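Local coordinates for protein purine nucleosidase, (IunH-1) (Sulfolobus solfataricus, PDB 3T8J) that belongs to the nucleosidase family of alpha/beta proteins, forms an assembly of four chains and holds a sodium ion beside its mainly parallel sheet, at residues D9-E12 with D13-L16; Y40-E43 with V44-L48; A47-A50 with L51-N55; E212-V215 with S216-H220. All coordinates share one frame; numbering follows the deposited sequence.

Contact 1 (D9-E12 with D13-L16); sequences DTAE and DDVL. With NA (sodium ion), chain B.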
loop_
_atom_site.group_PDB
_atom_site.type_symbol
_atom_site.label_atom_id
_atom_site.label_comp_id
_atom_site.label_asym_id
_atom_site.label_seq_id
_atom_site.Cartn_x
_atom_site.Cartn_y
_atom_site.Cartn_z
ATOM N N ASP A 9 7.039 3.916 -28.408
ATOM C CA ASP A 9 5.952 2.918 -28.438
ATOM C C ASP A 9 5.090 3.279 -29.643
ATOM O O ASP A 9 4.015 3.838 -29.528
ATOM C CB ASP A 9 5.146 2.821 -27.117
ATOM C CG ASP A 9 4.498 4.141 -26.646
ATOM O OD1 ASP A 9 3.455 4.070 -25.951
ATOM O OD2 ASP A 9 5.033 5.259 -26.880
ATOM N N THR A 10 5.651 3.013 -30.814
ATOM C CA THR A 10 5.419 3.846 -32.003
ATOM C C THR A 10 3.969 3.978 -32.453
ATOM O O THR A 10 3.376 3.010 -32.936
ATOM C CB THR A 10 6.194 3.281 -33.210
ATOM O OG1 THR A 10 7.474 2.745 -32.800
ATOM C CG2 THR A 10 6.376 4.368 -34.283
ATOM N N ALA A 11 3.418 5.179 -32.310
ATOM C CA ALA A 11 2.117 5.552 -32.858
ATOM C C ALA A 11 2.297 6.914 -33.585
ATOM O O ALA A 11 3.439 7.363 -33.839
ATOM C CB ALA A 11 1.065 5.613 -31.726
ATOM N N GLU A 12 1.204 7.581 -33.937
ATOM C CA GLU A 12 1.273 8.780 -34.777
ATOM C C GLU A 12 2.244 9.878 -34.303
ATOM O O GLU A 12 3.058 10.366 -35.082
ATOM C CB GLU A 12 -0.139 9.340 -35.036
ATOM C CG GLU A 12 -0.845 10.060 -33.840
ATOM C CD GLU A 12 -1.010 9.208 -32.587
ATOM O OE1 GLU A 12 -1.909 8.320 -32.607
ATOM O OE2 GLU A 12 -0.258 9.430 -31.593
ATOM N N ASP A 13 2.193 10.212 -33.022
ATOM C CA ASP A 13 2.980 11.344 -32.538
ATOM C C ASP A 13 4.454 10.963 -32.382
ATOM O O ASP A 13 5.325 11.862 -32.363
ATOM C CB ASP A 13 2.412 11.912 -31.225
ATOM C CG ASP A 13 2.345 13.439 -31.214
ATOM O OD1 ASP A 13 2.005 14.060 -32.250
ATOM O OD2 ASP A 13 2.588 14.042 -30.156
ATOM N N ASP A 14 4.765 9.664 -32.288
ATOM C CA ASP A 14 6.173 9.194 -32.306
ATOM C C ASP A 14 6.753 9.380 -33.707
ATOM O O ASP A 14 7.878 9.817 -33.875
ATOM C CB ASP A 14 6.295 7.702 -31.913
ATOM C CG ASP A 14 5.692 7.377 -30.565
ATOM O OD1 ASP A 14 6.472 7.319 -29.576
ATOM O OD2 ASP A 14 4.441 7.174 -30.475
ATOM N N VAL A 15 5.989 8.956 -34.728
ATOM C CA VAL A 15 6.395 9.172 -36.120
ATOM C C VAL A 15 6.633 10.654 -36.399
ATOM O O VAL A 15 7.692 11.041 -36.947
ATOM C CB VAL A 15 5.367 8.596 -37.118
ATOM C CG1 VAL A 15 5.759 8.984 -38.595
ATOM C CG2 VAL A 15 5.306 7.074 -36.946
ATOM N N LEU A 16 5.699 11.511 -35.989
ATOM C CA LEU A 16 5.886 12.943 -36.234
ATOM C C LEU A 16 7.087 13.533 -35.473
ATOM O O LEU A 16 7.772 14.404 -35.988
ATOM C CB LEU A 16 4.614 13.726 -35.920
ATOM C CG LEU A 16 4.498 15.059 -36.652
ATOM C CD1 LEU A 16 4.126 14.836 -38.127
ATOM C CD2 LEU A 16 3.471 15.971 -35.990
HETATM NA NA NA B . 5.828 7.340 -27.374
HETATM O O HOH W 1 3.656 8.039 -27.955
#

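Contact 2 (Y40-E43 with V44-L48); sequences YEQE and VKNAL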
loop_
_atom_site.group_PDB
_atom_site.type_symbol
_atom_site.label_atom_id
_atom_site.label_comp_id
_atom_site.label_asym_id
_atom_site.label_seq_id
_atom_site.Cartn_x
_atom_site.Cartn_y
_atom_site.Cartn_z
ATOM N N TYR A 40 3.338 -4.599 -29.699
ATOM C CA TYR A 40 4.789 -4.341 -29.772
ATOM C C TYR A 40 5.385 -4.647 -31.158
ATOM O O TYR A 40 6.152 -3.847 -31.695
ATOM C CB TYR A 40 5.482 -5.141 -28.669
ATOM C CG TYR A 40 6.996 -5.216 -28.691
ATOM C CD1 TYR A 40 7.770 -4.306 -27.999
ATOM C CD2 TYR A 40 7.639 -6.243 -29.367
ATOM C CE1 TYR A 40 9.166 -4.423 -28.013
ATOM C CE2 TYR A 40 9.017 -6.371 -29.370
ATOM C CZ TYR A 40 9.767 -5.468 -28.687
ATOM O OH TYR A 40 11.154 -5.669 -28.695
ATOM N N GLU A 41 5.030 -5.774 -31.772
ATOM C CA GLU A 41 5.675 -6.096 -33.042
ATOM C C GLU A 41 5.246 -5.115 -34.163
ATOM O O GLU A 41 6.039 -4.804 -35.057
ATOM C CB GLU A 41 5.431 -7.553 -33.446
ATOM C CG GLU A 41 5.887 -8.596 -32.430
ATOM C CD GLU A 41 7.409 -8.704 -32.286
ATOM O OE1 GLU A 41 8.145 -8.306 -33.214
ATOM O OE2 GLU A 41 7.873 -9.209 -31.239
ATOM N N GLN A 42 4.036 -4.559 -34.073
ATOM C CA GLN A 42 3.618 -3.530 -35.007
ATOM C C GLN A 42 4.355 -2.205 -34.745
ATOM O O GLN A 42 4.635 -1.441 -35.679
ATOM C CB GLN A 42 2.096 -3.331 -35.021
ATOM C CG GLN A 42 1.590 -2.374 -36.117
ATOM C CD GLN A 42 1.927 -2.842 -37.540
ATOM O OE1 GLN A 42 1.667 -4.011 -37.896
ATOM N NE2 GLN A 42 2.488 -1.960 -38.360
ATOM N N GLU A 43 4.660 -1.935 -33.486
ATOM C CA GLU A 43 5.463 -0.730 -33.169
ATOM C C GLU A 43 6.825 -0.765 -33.838
ATOM O O GLU A 43 7.305 0.267 -34.334
ATOM C CB GLU A 43 5.612 -0.574 -31.649
ATOM C CG GLU A 43 4.341 -0.276 -30.910
ATOM C CD GLU A 43 4.549 -0.145 -29.413
ATOM O OE1 GLU A 43 5.593 -0.657 -28.918
ATOM O OE2 GLU A 43 3.695 0.471 -28.747
ATOM N N VAL A 44 7.467 -1.935 -33.853
ATOM C CA VAL A 44 8.752 -2.103 -34.540
ATOM C C VAL A 44 8.611 -1.852 -36.046
ATOM O O VAL A 44 9.368 -1.114 -36.675
ATOM C CB VAL A 44 9.368 -3.492 -34.260
ATOM C CG1 VAL A 44 10.675 -3.686 -35.016
ATOM C CG2 VAL A 44 9.537 -3.768 -32.769
ATOM N N LYS A 45 7.585 -2.461 -36.652
ATOM C CA LYS A 45 7.340 -2.271 -38.066
ATOM C C LYS A 45 6.991 -0.825 -38.430
ATOM O O LYS A 45 7.428 -0.320 -39.461
ATOM C CB LYS A 45 6.246 -3.238 -38.565
ATOM C CG LYS A 45 6.575 -4.742 -38.378
ATOM C CD LYS A 45 7.840 -5.208 -39.046
ATOM C CE LYS A 45 8.067 -6.734 -38.892
ATOM N NZ LYS A 45 7.109 -7.587 -39.697
ATOM N N ASN A 46 6.269 -0.145 -37.545
ATOM C CA ASN A 46 5.922 1.263 -37.758
ATOM C C ASN A 46 7.178 2.127 -37.861
ATOM O O ASN A 46 7.271 3.001 -38.727
ATOM C CB ASN A 46 5.053 1.816 -36.617
ATOM C CG ASN A 46 3.593 1.378 -36.680
ATOM O OD1 ASN A 46 3.111 0.792 -37.665
ATOM N ND2 ASN A 46 2.856 1.715 -35.620
ATOM N N ALA A 47 8.136 1.873 -36.984
ATOM C CA ALA A 47 9.353 2.675 -36.997
ATOM C C ALA A 47 10.202 2.453 -38.262
ATOM O O ALA A 47 10.704 3.394 -38.869
ATOM C CB ALA A 47 10.180 2.394 -35.714
ATOM N N LEU A 48 10.357 1.193 -38.656
ATOM C CA LEU A 48 11.079 0.827 -39.864
ATOM C C LEU A 48 10.438 1.431 -41.112
ATOM O O LEU A 48 11.103 2.019 -41.947
ATOM C CB LEU A 48 11.156 -0.694 -39.990
ATOM C CG LEU A 48 12.023 -1.413 -38.939
ATOM C CD1 LEU A 48 11.603 -2.883 -38.858
ATOM C CD2 LEU A 48 13.516 -1.278 -39.229
#

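Contact 3 (A47-A50 with L51-N55); sequences ALWA and LEQVN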
loop_
_atom_site.group_PDB
_atom_site.type_symbol
_atom_site.label_atom_id
_atom_site.label_comp_id
_atom_site.label_asym_id
_atom_site.label_seq_id
_atom_site.Cartn_x
_atom_site.Cartn_y
_atom_site.Cartn_z
ATOM N N ALA A 47 8.136 1.873 -36.984
ATOM C CA ALA A 47 9.353 2.675 -36.997
ATOM C C ALA A 47 10.202 2.453 -38.262
ATOM O O ALA A 47 10.704 3.394 -38.869
ATOM C CB ALA A 47 10.180 2.394 -35.714
ATOM N N LEU A 48 10.357 1.193 -38.656
ATOM C CA LEU A 48 11.079 0.827 -39.864
ATOM C C LEU A 48 10.438 1.431 -41.112
ATOM O O LEU A 48 11.103 2.019 -41.947
ATOM C CB LEU A 48 11.156 -0.694 -39.990
ATOM C CG LEU A 48 12.023 -1.413 -38.939
ATOM C CD1 LEU A 48 11.603 -2.883 -38.858
ATOM C CD2 LEU A 48 13.516 -1.278 -39.229
ATOM N N TRP A 49 9.115 1.295 -41.209
ATOM C CA TRP A 49 8.366 1.905 -42.285
ATOM C C TRP A 49 8.530 3.428 -42.300
ATOM O O TRP A 49 8.741 3.998 -43.356
ATOM C CB TRP A 49 6.888 1.531 -42.190
ATOM C CG TRP A 49 6.032 2.156 -43.250
ATOM C CD1 TRP A 49 5.774 1.658 -44.494
ATOM C CD2 TRP A 49 5.337 3.399 -43.163
ATOM N NE1 TRP A 49 4.948 2.510 -45.189
ATOM C CE2 TRP A 49 4.657 3.583 -44.398
ATOM C CE3 TRP A 49 5.200 4.360 -42.164
ATOM C CZ2 TRP A 49 3.896 4.701 -44.661
ATOM C CZ3 TRP A 49 4.427 5.488 -42.431
ATOM C CH2 TRP A 49 3.786 5.638 -43.670
ATOM N N ALA A 50 8.445 4.078 -41.144
ATOM C CA ALA A 50 8.603 5.531 -41.065
ATOM C C ALA A 50 9.957 5.998 -41.615
ATOM O O ALA A 50 10.027 6.970 -42.374
ATOM C CB ALA A 50 8.420 6.005 -39.619
ATOM N N LEU A 51 11.027 5.298 -41.252
ATOM C CA LEU A 51 12.366 5.629 -41.745
ATOM C C LEU A 51 12.461 5.501 -43.262
ATOM O O LEU A 51 13.131 6.302 -43.920
ATOM C CB LEU A 51 13.437 4.778 -41.036
ATOM C CG LEU A 51 13.657 5.112 -39.568
ATOM C CD1 LEU A 51 14.414 3.959 -38.913
ATOM C CD2 LEU A 51 14.426 6.425 -39.395
ATOM N N GLU A 52 11.817 4.478 -43.825
ATOM C CA GLU A 52 11.784 4.302 -45.290
ATOM C C GLU A 52 11.177 5.486 -46.047
ATOM O O GLU A 52 11.634 5.808 -47.161
ATOM C CB GLU A 52 11.065 2.995 -45.686
ATOM C CG GLU A 52 11.843 1.745 -45.309
ATOM C CD GLU A 52 11.227 0.427 -45.817
ATOM O OE1 GLU A 52 10.061 0.407 -46.295
ATOM O OE2 GLU A 52 11.954 -0.593 -45.732
ATOM N N GLN A 53 10.185 6.150 -45.457
ATOM C CA GLN A 53 9.501 7.254 -46.153
ATOM C C GLN A 53 10.395 8.470 -46.320
ATOM O O GLN A 53 10.127 9.325 -47.169
ATOM C CB GLN A 53 8.184 7.654 -45.470
ATOM C CG GLN A 53 7.239 6.479 -45.129
ATOM C CD GLN A 53 7.080 5.489 -46.262
ATOM O OE1 GLN A 53 6.637 5.837 -47.364
ATOM N NE2 GLN A 53 7.501 4.246 -46.025
ATOM N N VAL A 54 11.437 8.535 -45.488
ATOM C CA VAL A 54 12.398 9.641 -45.529
ATOM C C VAL A 54 13.818 9.175 -45.874
ATOM O O VAL A 54 14.801 9.880 -45.615
ATOM C CB VAL A 54 12.369 10.445 -44.210
ATOM C CG1 VAL A 54 11.016 11.145 -44.052
ATOM C CG2 VAL A 54 12.681 9.575 -42.979
ATOM N N ASN A 55 13.922 8.011 -46.519
ATOM C CA ASN A 55 15.178 7.502 -47.070
ATOM C C ASN A 55 16.341 7.303 -46.083
ATOM O O ASN A 55 17.506 7.442 -46.463
ATOM C CB ASN A 55 15.649 8.397 -48.229
ATOM C CG ASN A 55 14.613 8.567 -49.270
ATOM O OD1 ASN A 55 13.998 7.577 -49.744
ATOM N ND2 ASN A 55 14.375 9.807 -49.660
#

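Contact 4 (E212-V215 with S216-H220); sequences ELYV and SMYLH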
loop_
_atom_site.group_PDB
_atom_site.type_symbol
_atom_site.label_atom_id
_atom_site.label_comp_id
_atom_site.label_asym_id
_atom_site.label_seq_id
_atom_site.Cartn_x
_atom_site.Cartn_y
_atom_site.Cartn_z
ATOM N N GLU A 212 -0.801 15.265 -46.242
ATOM C CA GLU A 212 -1.729 14.147 -46.465
ATOM C C GLU A 212 -1.470 12.997 -45.477
ATOM O O GLU A 212 -2.409 12.382 -44.960
ATOM C CB GLU A 212 -1.668 13.660 -47.922
ATOM C CG GLU A 212 -2.299 14.637 -48.925
ATOM C CD GLU A 212 -1.886 14.394 -50.387
ATOM O OE1 GLU A 212 -0.958 13.592 -50.655
ATOM O OE2 GLU A 212 -2.487 15.026 -51.287
ATOM N N LEU A 213 -0.193 12.710 -45.226
ATOM C CA LEU A 213 0.187 11.679 -44.262
ATOM C C LEU A 213 -0.270 12.051 -42.843
ATOM O O LEU A 213 -0.825 11.219 -42.116
ATOM C CB LEU A 213 1.703 11.461 -44.293
ATOM C CG LEU A 213 2.214 10.365 -43.356
ATOM C CD1 LEU A 213 1.497 9.019 -43.588
ATOM C CD2 LEU A 213 3.729 10.217 -43.524
ATOM N N TYR A 214 -0.056 13.304 -42.460
ATOM C CA TYR A 214 -0.498 13.791 -41.145
ATOM C C TYR A 214 -2.007 13.609 -40.984
ATOM O O TYR A 214 -2.450 13.062 -39.978
ATOM C CB TYR A 214 -0.114 15.264 -40.992
ATOM C CG TYR A 214 -0.521 15.976 -39.702
ATOM C CD1 TYR A 214 0.424 16.285 -38.719
ATOM C CD2 TYR A 214 -1.822 16.400 -39.500
ATOM C CE1 TYR A 214 0.064 16.976 -37.568
ATOM C CE2 TYR A 214 -2.194 17.090 -38.357
ATOM C CZ TYR A 214 -1.242 17.385 -37.401
ATOM O OH TYR A 214 -1.632 18.077 -36.265
ATOM N N VAL A 215 -2.788 14.028 -41.983
ATOM C CA VAL A 215 -4.247 13.877 -41.902
ATOM C C VAL A 215 -4.598 12.394 -41.748
ATOM O O VAL A 215 -5.398 12.034 -40.869
ATOM C CB VAL A 215 -4.953 14.526 -43.106
ATOM C CG1 VAL A 215 -6.459 14.174 -43.133
ATOM C CG2 VAL A 215 -4.732 16.034 -43.078
ATOM N N SER A 216 -3.980 11.538 -42.560
ATOM C CA SER A 216 -4.233 10.088 -42.494
ATOM C C SER A 216 -3.894 9.482 -41.126
ATOM O O SER A 216 -4.640 8.638 -40.596
ATOM C CB SER A 216 -3.442 9.379 -43.589
ATOM O OG SER A 216 -3.574 7.965 -43.517
ATOM N N MET A 217 -2.770 9.921 -40.560
ATOM C CA MET A 217 -2.274 9.352 -39.299
ATOM C C MET A 217 -3.028 9.818 -38.071
ATOM O O MET A 217 -3.024 9.107 -37.074
ATOM C CB MET A 217 -0.775 9.666 -39.097
ATOM C CG MET A 217 0.174 8.952 -40.058
ATOM S SD MET A 217 1.933 9.003 -39.554
ATOM C CE MET A 217 2.185 10.775 -39.429
ATOM N N TYR A 218 -3.643 11.005 -38.147
ATOM C CA TYR A 218 -4.257 11.670 -36.980
ATOM C C TYR A 218 -5.781 11.605 -36.933
ATOM O O TYR A 218 -6.370 11.880 -35.894
ATOM C CB TYR A 218 -3.789 13.147 -36.858
ATOM C CG TYR A 218 -2.397 13.262 -36.260
ATOM C CD1 TYR A 218 -1.270 13.119 -37.064
ATOM C CD2 TYR A 218 -2.199 13.473 -34.890
ATOM C CE1 TYR A 218 0.009 13.182 -36.541
ATOM C CE2 TYR A 218 -0.915 13.542 -34.362
ATOM C CZ TYR A 218 0.187 13.388 -35.192
ATOM O OH TYR A 218 1.491 13.458 -34.702
ATOM N N LEU A 219 -6.431 11.204 -38.019
ATOM C CA LEU A 219 -7.891 11.223 -38.039
ATOM C C LEU A 219 -8.521 10.416 -36.904
ATOM O O LEU A 219 -9.428 10.909 -36.228
ATOM C CB LEU A 219 -8.436 10.732 -39.377
ATOM C CG LEU A 219 -9.956 10.874 -39.519
ATOM C CD1 LEU A 219 -10.427 12.287 -39.137
ATOM C CD2 LEU A 219 -10.361 10.534 -40.921
ATOM N N HIS A 220 -8.082 9.172 -36.715
ATOM C CA HIS A 220 -8.674 8.302 -35.671
ATOM C C HIS A 220 -8.425 8.885 -34.282
ATOM O O HIS A 220 -9.340 8.960 -33.475
ATOM C CB HIS A 220 -8.119 6.858 -35.772
ATOM C CG HIS A 220 -8.641 5.921 -34.719
ATOM N ND1 HIS A 220 -9.465 4.853 -35.001
ATOM C CD2 HIS A 220 -8.429 5.883 -33.379
ATOM C CE1 HIS A 220 -9.769 4.217 -33.880
ATOM N NE2 HIS A 220 -9.143 4.823 -32.880
#

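Contact 1 (D9-E12 with D13-L16)
Asp-9 and Asp-14 bring their carboxylates to one sodium ion with the two planes turned at a right angle, 89° apart. Each gives the metal a single oxygen: Asp-9 OD2 and Asp-14 OD1 both lie 2.3 Å from it. Asp-9 OD1 accepts the backbone N-H of Asn-37. A water and, from another part of the chain, Ile-121 O and Ser-122 OG complete the site. Asp-14 OD2 accepts the backbone N-H of Ala-11 (N to OD2 2.9 Å, 163° at the hydrogen), met from above the carboxylate plane; OD2 also lies 2.8 Å from the metal-bound water, which may donate to it. Since Ala-11 is the N-cap of helix 12-23, this is the half of a capping box in which the third helical residue reaches back; the cap, an alanine, has no polar side chain to return the bond. Ala-11 O, in turn, accepts Val-15 N at 3.1 Å. Glu-12 adds a local bond. Its CG sits between the backbone N and the carbonyl carbon (chi1 73°), and a further bend at chi2 folds OE2 back to accept a hydrogen bond from Asp-13 N (2.9 Å), while OE1 hydrogen-bonds His-79. On the apolar side Thr-10 CG2 packs on Val-15 CG2 at 3.9 Å. Asp-13 turns its carboxylate to Tyr-218 and His-236. An aspartate-rich loop following the first strand is characteristic of this nucleosidase family. Here its chemistry implies that metal binding and helix initiation are probably linked: the N-H at the cap position would restrain the carboxylate that also binds sodium.

Contact 2 (Y40-E43 with V44-L48)
Gln-42 NE2 is gripped by two acceptors, Asn-46 OD1 one helical turn on and Val-89 O in a neighbouring loop. The bond to OD1 is 2.9 Å long and almost straight, 172° at the hydrogen. It is uneven in its planes: OD1 lies in the amide plane of Gln-42, whereas NE2 stands above the carbonyl plane of Asn-46, 43° out of it, the two amides being markedly twisted against each other. The glutamine reaches this position because CG is anti to the backbone N (chi1 -173°) and the chain then bends at chi2, which swings the amide along the helix toward Asn-46. Asn-46 spends its own N-H groups elsewhere: ND2 donates to Gly-82 O and to Thr-10 O. Beneath the side chains, Asn-46 N also bonds Gln-42 O at 2.8 Å, so this pair is joined twice. At the start of the helix, Val-44 CG2 lies over the rim of one face of the Tyr-40 ring, 4.3 Å from CE2. Lys-45 passes its CG across Glu-41 O at 3.4 Å and sends NZ to a salt bridge with Glu-90. Val-44 and Ala-47 rest on Ile-33, as expected of the helix in a beta-alpha-beta crossover between strands 27-33 and 60-62. The three side-chain bonds of Asn-46 together probably set the orientation of its amide, OD1 accepting from Gln-42 while ND2 donates to the two loop carbonyls.

Contact 3 (A47-A50 with L51-N55)
Helix 40-53 nears its end here: Gln-53 N divides weakly between Trp-49 O and Ala-50 O, the latter at 3.2 Å, and Asn-55, with positive phi, is the C-prime residue of a Schellman motif. Before that point the turns are regular, with Leu-51 N bonded to Ala-47 O at 3.1 Å. Gln-53, its CG beside the backbone N (chi1 -49°), bends at chi2 (-46°) and comes back over Trp-49, its amide stacked nearly flat on the indole, 16° between the planes. NE2 lies over the five-membered part, 3.2 Å from NE1; both are donors, which makes this stacking and not a hydrogen bond. CG stands almost on the normal of the six-membered ring, 3.7 Å from its centroid, in a CH-pi contact. NE2 also donates to Trp-49 O at 3.0 Å, with the acceptor close to the amide plane. On other sides of the helix, Leu-51 packs on Val-60 of strand 60-62 and Leu-18 of helix 12-23, Glu-52 takes backbone N-H groups of Lys-92, Arg-93 and Leu-94 with its carboxylate, and Ala-50 O accepts Tyr-19 OH. As the helix ends, then, the side-chain amide supplies Trp-49 O with a straighter bond than the backbone does, a bond that probably keeps the amide flat against the ring.

Contact 4 (E212-V215 with S216-H220)
Among the aromatic interactions, the rings of Tyr-214 and Tyr-218 form an offset face-to-face stack between positions four apart, their centroids 4.4 Å from each other and their planes at 22°. CD1 of Tyr-218 lies over the centre of the Tyr-214 ring, and CE1 of Tyr-214 nearer the rim of the other. Differing first torsions make this possible: Tyr-214 has CG anti to the backbone N (chi1 178°), whereas Tyr-218 has it beside that N (chi1 -78°). The edge of the Tyr-218 ring then meets Tyr-214 O in plane, with CD1 at 3.1 Å. Both hydroxyls have partners outside the pair, Tyr-214 OH bonding His-234 and His-236, and Tyr-218 OH bonding Asp-13. This places the stack on the side of helix 209-227 that faces the start of helix 12-23, where the sodium-binding loop of the nucleosidase fold ends; the Tyr-218 side chain is about 10 Å from the ion. The apolar contacts lie on an adjoining side. Met-217 lays CG 3.8 Å from Leu-213 CD1, then bends at chi3 to bring CE within 3.9 Å of Leu-213 CG, and also touches Val-15. Backbone hydrogen bonds begin firmly, Met-217 N meeting Leu-213 O at 2.8 Å. They weaken at the next residue: Tyr-218 N is shared between Tyr-214 O at 3.0 Å and Val-215 O at 3.4 Å, both weak, and Leu-219 N bonds Val-215 O weakly too.

In the fold
Contact 1, which holds the sodium ion, is the hub that the other three meet. Its centre is 10 Å from that of contact 2, and two probable hydrogen bonds join them: Thr-10 OG1 to Glu-43 O at 2.9 Å and Thr-10 O to Asn-46 ND2 at 3.0 Å. Contact 3 continues the same helix, sharing Ala-47 and Leu-48 with contact 2, and reaches contact 1 through packing of Ala-50 CB on Val-15 CG1. From another helix, contact 4 approaches with Tyr-218 OH 2.6 Å from Asp-13 OD1. Contacts 2 and 4 do not touch, but contact 3 meets contact 4 where Trp-49 CH2 packs on Leu-213 CD1 at 4.1 Å.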